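Local coordinates for DNA mismatch repair protein MUTS (Thermus aquaticus, PDB 1EWQ) that recognises mismatched and unpaired bases in duplex DNA to start mismatch repair, and has a weak ATPase activity, at a contact of chain A with DNA. Numbering follows the deposited sequence.

A contact of chain A with DNA. Residues 39, 41, 59, 70, 72, 74. With nucleotides of chain B.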
ATOM      1  N   PHE A  39     -20.946  21.819   5.251  1.00 36.90           N
ATOM      2  CA  PHE A  39     -20.231  20.954   4.325  1.00 36.67           C
ATOM      3  C   PHE A  39     -19.123  21.693   3.578  1.00 36.61           C
ATOM      4  O   PHE A  39     -19.245  22.882   3.291  1.00 36.44           O
ATOM      5  CB  PHE A  39     -21.187  20.359   3.279  1.00 36.65           C
ATOM      6  CG  PHE A  39     -22.087  19.280   3.807  1.00 36.57           C
ATOM      7  CD1 PHE A  39     -23.199  19.596   4.577  1.00 36.33           C
ATOM      8  CD2 PHE A  39     -21.823  17.939   3.526  1.00 36.69           C
ATOM      9  CE1 PHE A  39     -24.037  18.597   5.064  1.00 36.27           C
ATOM     10  CE2 PHE A  39     -22.657  16.929   4.011  1.00 36.71           C
ATOM     11  CZ  PHE A  39     -23.767  17.262   4.781  1.00 36.47           C
ATOM     12  N   GLU A  41     -17.538  21.686   0.163  1.00 38.12           N
ATOM     13  CA  GLU A  41     -17.876  21.159  -1.152  1.00 38.84           C
ATOM     14  C   GLU A  41     -16.888  21.469  -2.267  1.00 39.19           C
ATOM     15  O   GLU A  41     -16.070  22.389  -2.170  1.00 39.37           O
ATOM     16  CB  GLU A  41     -19.269  21.662  -1.545  1.00 39.07           C
ATOM     17  CG  GLU A  41     -20.218  21.808  -0.360  1.00 39.40           C
ATOM     18  CD  GLU A  41     -21.590  22.325  -0.756  1.00 39.69           C
ATOM     19  OE1 GLU A  41     -21.666  23.263  -1.578  1.00 39.82           O
ATOM     20  OE2 GLU A  41     -22.596  21.799  -0.235  1.00 39.89           O
ATOM     21  N   THR A  59     -23.062  14.112  -6.448  1.00 53.43           N
ATOM     22  CA  THR A  59     -24.341  14.734  -6.790  1.00 54.62           C
ATOM     23  C   THR A  59     -24.142  15.813  -7.856  1.00 55.40           C
ATOM     24  O   THR A  59     -23.266  15.702  -8.711  1.00 55.39           O
ATOM     25  CB  THR A  59     -25.015  15.401  -5.563  1.00 54.69           C
ATOM     26  OG1 THR A  59     -24.695  14.673  -4.371  1.00 55.14           O
ATOM     27  CG2 THR A  59     -26.525  15.408  -5.740  1.00 54.54           C
HETATM   28  N   MSE A  70     -21.102  17.983  -8.104  1.00 50.63           N
HETATM   29  CA  MSE A  70     -20.911  18.420  -6.726  1.00 49.65           C
HETATM   30  C   MSE A  70     -20.589  17.275  -5.776  1.00 48.54           C
HETATM   31  O   MSE A  70     -21.220  16.227  -5.819  1.00 48.48           O
HETATM   32  CB  MSE A  70     -22.164  19.142  -6.214  1.00 50.10           C
HETATM   33  CG  MSE A  70     -22.060  19.573  -4.753  1.00 50.67           C
HETATM   34 SE   MSE A  70     -23.643  20.440  -4.076  1.00 52.28          SE
HETATM   35  CE  MSE A  70     -24.521  18.891  -3.343  1.00 51.35           C
ATOM     36  N   GLY A  72     -19.200  16.722  -1.496  1.00 44.31           N
ATOM     37  CA  GLY A  72     -18.932  17.445  -0.269  1.00 43.29           C
ATOM     38  C   GLY A  72     -18.826  16.567   0.954  1.00 42.65           C
ATOM     39  O   GLY A  72     -19.244  15.414   0.938  1.00 42.46           O
ATOM     40  N   PRO A  74     -19.102  16.699   5.481  1.00 41.90           N
ATOM     41  CA  PRO A  74     -19.531  17.490   6.639  1.00 42.11           C
ATOM     42  C   PRO A  74     -18.342  18.060   7.409  1.00 42.38           C
ATOM     43  O   PRO A  74     -17.342  17.367   7.615  1.00 42.35           O
ATOM     44  CB  PRO A  74     -20.333  16.486   7.460  1.00 42.03           C
ATOM     45  CG  PRO A  74     -19.689  15.182   7.127  1.00 41.85           C
ATOM     46  CD  PRO A  74     -19.487  15.287   5.636  1.00 41.80           C
TER
ATOM     47  P    DG B  12     -31.748  17.177  -4.871  1.00 48.07           P
ATOM     48  OP1  DG B  12     -31.887  16.903  -6.322  1.00 47.71           O
ATOM     49  OP2  DG B  12     -32.696  16.558  -3.906  1.00 47.66           O
ATOM     50  O5'  DG B  12     -30.284  16.756  -4.419  1.00 47.34           O
ATOM     51  C5'  DG B  12     -29.147  17.561  -4.727  1.00 45.79           C
ATOM     52  C4'  DG B  12     -28.105  17.369  -3.653  1.00 44.69           C
ATOM     53  O4'  DG B  12     -28.207  18.452  -2.691  1.00 44.43           O
ATOM     54  C3'  DG B  12     -28.365  16.065  -2.896  1.00 43.98           C
ATOM     55  O3'  DG B  12     -27.233  15.216  -2.813  1.00 42.77           O
ATOM     56  C2'  DG B  12     -28.819  16.503  -1.517  1.00 44.40           C
ATOM     57  C1'  DG B  12     -28.363  17.950  -1.372  1.00 44.39           C
ATOM     58  N9   DG B  12     -29.401  18.730  -0.698  1.00 44.18           N
ATOM     59  C8   DG B  12     -30.712  18.336  -0.561  1.00 44.13           C
ATOM     60  N7   DG B  12     -31.428  19.161   0.149  1.00 44.26           N
ATOM     61  C5   DG B  12     -30.549  20.178   0.494  1.00 44.18           C
ATOM     62  C6   DG B  12     -30.768  21.344   1.274  1.00 44.14           C
ATOM     63  O6   DG B  12     -31.806  21.708   1.837  1.00 44.23           O
ATOM     64  N1   DG B  12     -29.617  22.116   1.377  1.00 44.03           N
ATOM     65  C2   DG B  12     -28.407  21.804   0.812  1.00 44.20           C
ATOM     66  N2   DG B  12     -27.425  22.686   1.043  1.00 44.12           N
ATOM     67  N3   DG B  12     -28.182  20.709   0.079  1.00 44.07           N
ATOM     68  C4   DG B  12     -29.292  19.944  -0.037  1.00 44.10           C
ATOM     69  P    DT B  13     -27.414  13.717  -2.253  1.00 42.22           P
ATOM     70  OP1  DT B  13     -27.512  12.779  -3.402  1.00 42.04           O
ATOM     71  OP2  DT B  13     -28.482  13.734  -1.220  1.00 41.70           O
ATOM     72  O5'  DT B  13     -26.025  13.486  -1.528  1.00 41.70           O
ATOM     73  C5'  DT B  13     -25.327  14.626  -1.083  1.00 41.63           C
ATOM     74  C4'  DT B  13     -23.849  14.362  -0.997  1.00 40.76           C
ATOM     75  O4'  DT B  13     -23.252  15.669  -0.982  1.00 40.66           O
ATOM     76  C3'  DT B  13     -23.444  13.687   0.309  1.00 40.54           C
ATOM     77  O3'  DT B  13     -22.291  12.854   0.135  1.00 40.16           O
ATOM     78  C2'  DT B  13     -23.202  14.854   1.252  1.00 40.47           C
ATOM     79  C1'  DT B  13     -22.874  16.032   0.334  1.00 40.68           C
ATOM     80  N1   DT B  13     -23.590  17.286   0.662  1.00 40.12           N
ATOM     81  C2   DT B  13     -23.034  18.471   0.241  1.00 39.89           C
ATOM     82  O2   DT B  13     -22.007  18.531  -0.414  1.00 40.16           O
ATOM     83  N3   DT B  13     -23.729  19.593   0.614  1.00 39.48           N
ATOM     84  C4   DT B  13     -24.899  19.647   1.341  1.00 39.44           C
ATOM     85  O4   DT B  13     -25.389  20.732   1.625  1.00 39.19           O
ATOM     86  C5   DT B  13     -25.448  18.368   1.723  1.00 39.63           C
ATOM     87  C7   DT B  13     -26.738  18.326   2.478  1.00 39.78           C
ATOM     88  C6   DT B  13     -24.771  17.264   1.375  1.00 40.07           C
ATOM     89  P    DG B  14     -22.314  11.344   0.694  1.00 39.97           P
ATOM     90  OP1  DG B  14     -21.086  10.656   0.215  1.00 40.33           O
ATOM     91  OP2  DG B  14     -23.644  10.747   0.419  1.00 39.70           O
ATOM     92  O5'  DG B  14     -22.202  11.518   2.268  1.00 40.03           O
ATOM     93  C5'  DG B  14     -21.118  12.220   2.852  1.00 40.13           C
ATOM     94  C4'  DG B  14     -21.375  12.412   4.326  1.00 40.33           C
ATOM     95  O4'  DG B  14     -22.451  13.363   4.505  1.00 40.63           O
ATOM     96  C3'  DG B  14     -21.808  11.139   5.052  1.00 40.36           C
ATOM     97  O3'  DG B  14     -21.215  11.116   6.350  1.00 40.40           O
ATOM     98  C2'  DG B  14     -23.322  11.264   5.121  1.00 40.29           C
ATOM     99  C1'  DG B  14     -23.548  12.769   5.191  1.00 40.34           C
ATOM    100  N9   DG B  14     -24.773  13.222   4.532  1.00 39.88           N
ATOM    101  C8   DG B  14     -25.238  12.814   3.304  1.00 39.97           C
ATOM    102  N7   DG B  14     -26.347  13.407   2.952  1.00 39.82           N
ATOM    103  C5   DG B  14     -26.638  14.254   4.013  1.00 39.38           C
ATOM    104  C6   DG B  14     -27.720  15.160   4.194  1.00 39.20           C
ATOM    105  O6   DG B  14     -28.665  15.397   3.432  1.00 38.76           O
ATOM    106  N1   DG B  14     -27.627  15.832   5.408  1.00 39.26           N
ATOM    107  C2   DG B  14     -26.620  15.665   6.327  1.00 39.19           C
ATOM    108  N2   DG B  14     -26.692  16.434   7.423  1.00 38.84           N
ATOM    109  N3   DG B  14     -25.614  14.816   6.176  1.00 39.26           N
ATOM    110  C4   DG B  14     -25.683  14.151   5.000  1.00 39.44           C
TER
HETATM  111  O   HOH W   1     -20.553  14.004  -1.618  1.00 31.57           O
HETATM  112  O   HOH W   2     -24.315  23.083   1.846  1.00 36.82           O
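Strands 39-43, 59-62 and 67-74 of MutS domain I present to the DNA a backbone that is extended, as in beta strands, at Phe39 and Gly72. Phe39 and Glu41 form the Phe-X-Glu motif of the MutS family, which reads the unpaired DT13 of chain B. With CG anti to its carbonyl carbon (chi1 -74°), Phe39 lays one ring face on the thymine, the planes 7° apart. Pro74 CA lies over the rim of the opposite face, while the CZ tip of Phe39 points at the face of the DG14 base, over N3 and C2. A flat aromatic ring suits this wedge, offering a broad face for stacking on thymine and a thin edge to meet the guanine face. An alanine here would remove the ring and would probably lose both the stack on DT13 and the contact of the ring's tip with the face of DG14, leaving the unpaired base less firmly held.

Glu41 meets the Watson-Crick edge of DT13. Its chain, extended beyond CG, brings the carboxylate to the thymine, where DT13 N3 donates to Glu41 OE2 over 2.6 Å in a nearly straight bond (174° at H) that uses the anti lone pair. A glutamate, if charged, would suit this N-H donor. Glu41 OE2 also holds a water at 3.0 Å that meets DT13 O4, so the carboxylate reaches a second polar group of the base indirectly.

Gly72, lacking a side chain, lets its CA come within 3.3 Å of DT13 O2; a water on its backbone N also meets DT13 O3' at 2.7 Å. On the DG12 side, Met70, a selenomethionine whose selenium is a label, bends at chi3 to turn its methyl CE toward the DG12 sugar and the O2 side of DT13; a long, flexible, apolar chain can pack against both. Thr59 grips the backbone instead: Thr59 OG1, its hydroxyl, donates to DG12 O3' over 3.0 Å, while its methyl CG2 packs beside the same deoxyribose, polar and apolar branches suited to a sugar-phosphate chain.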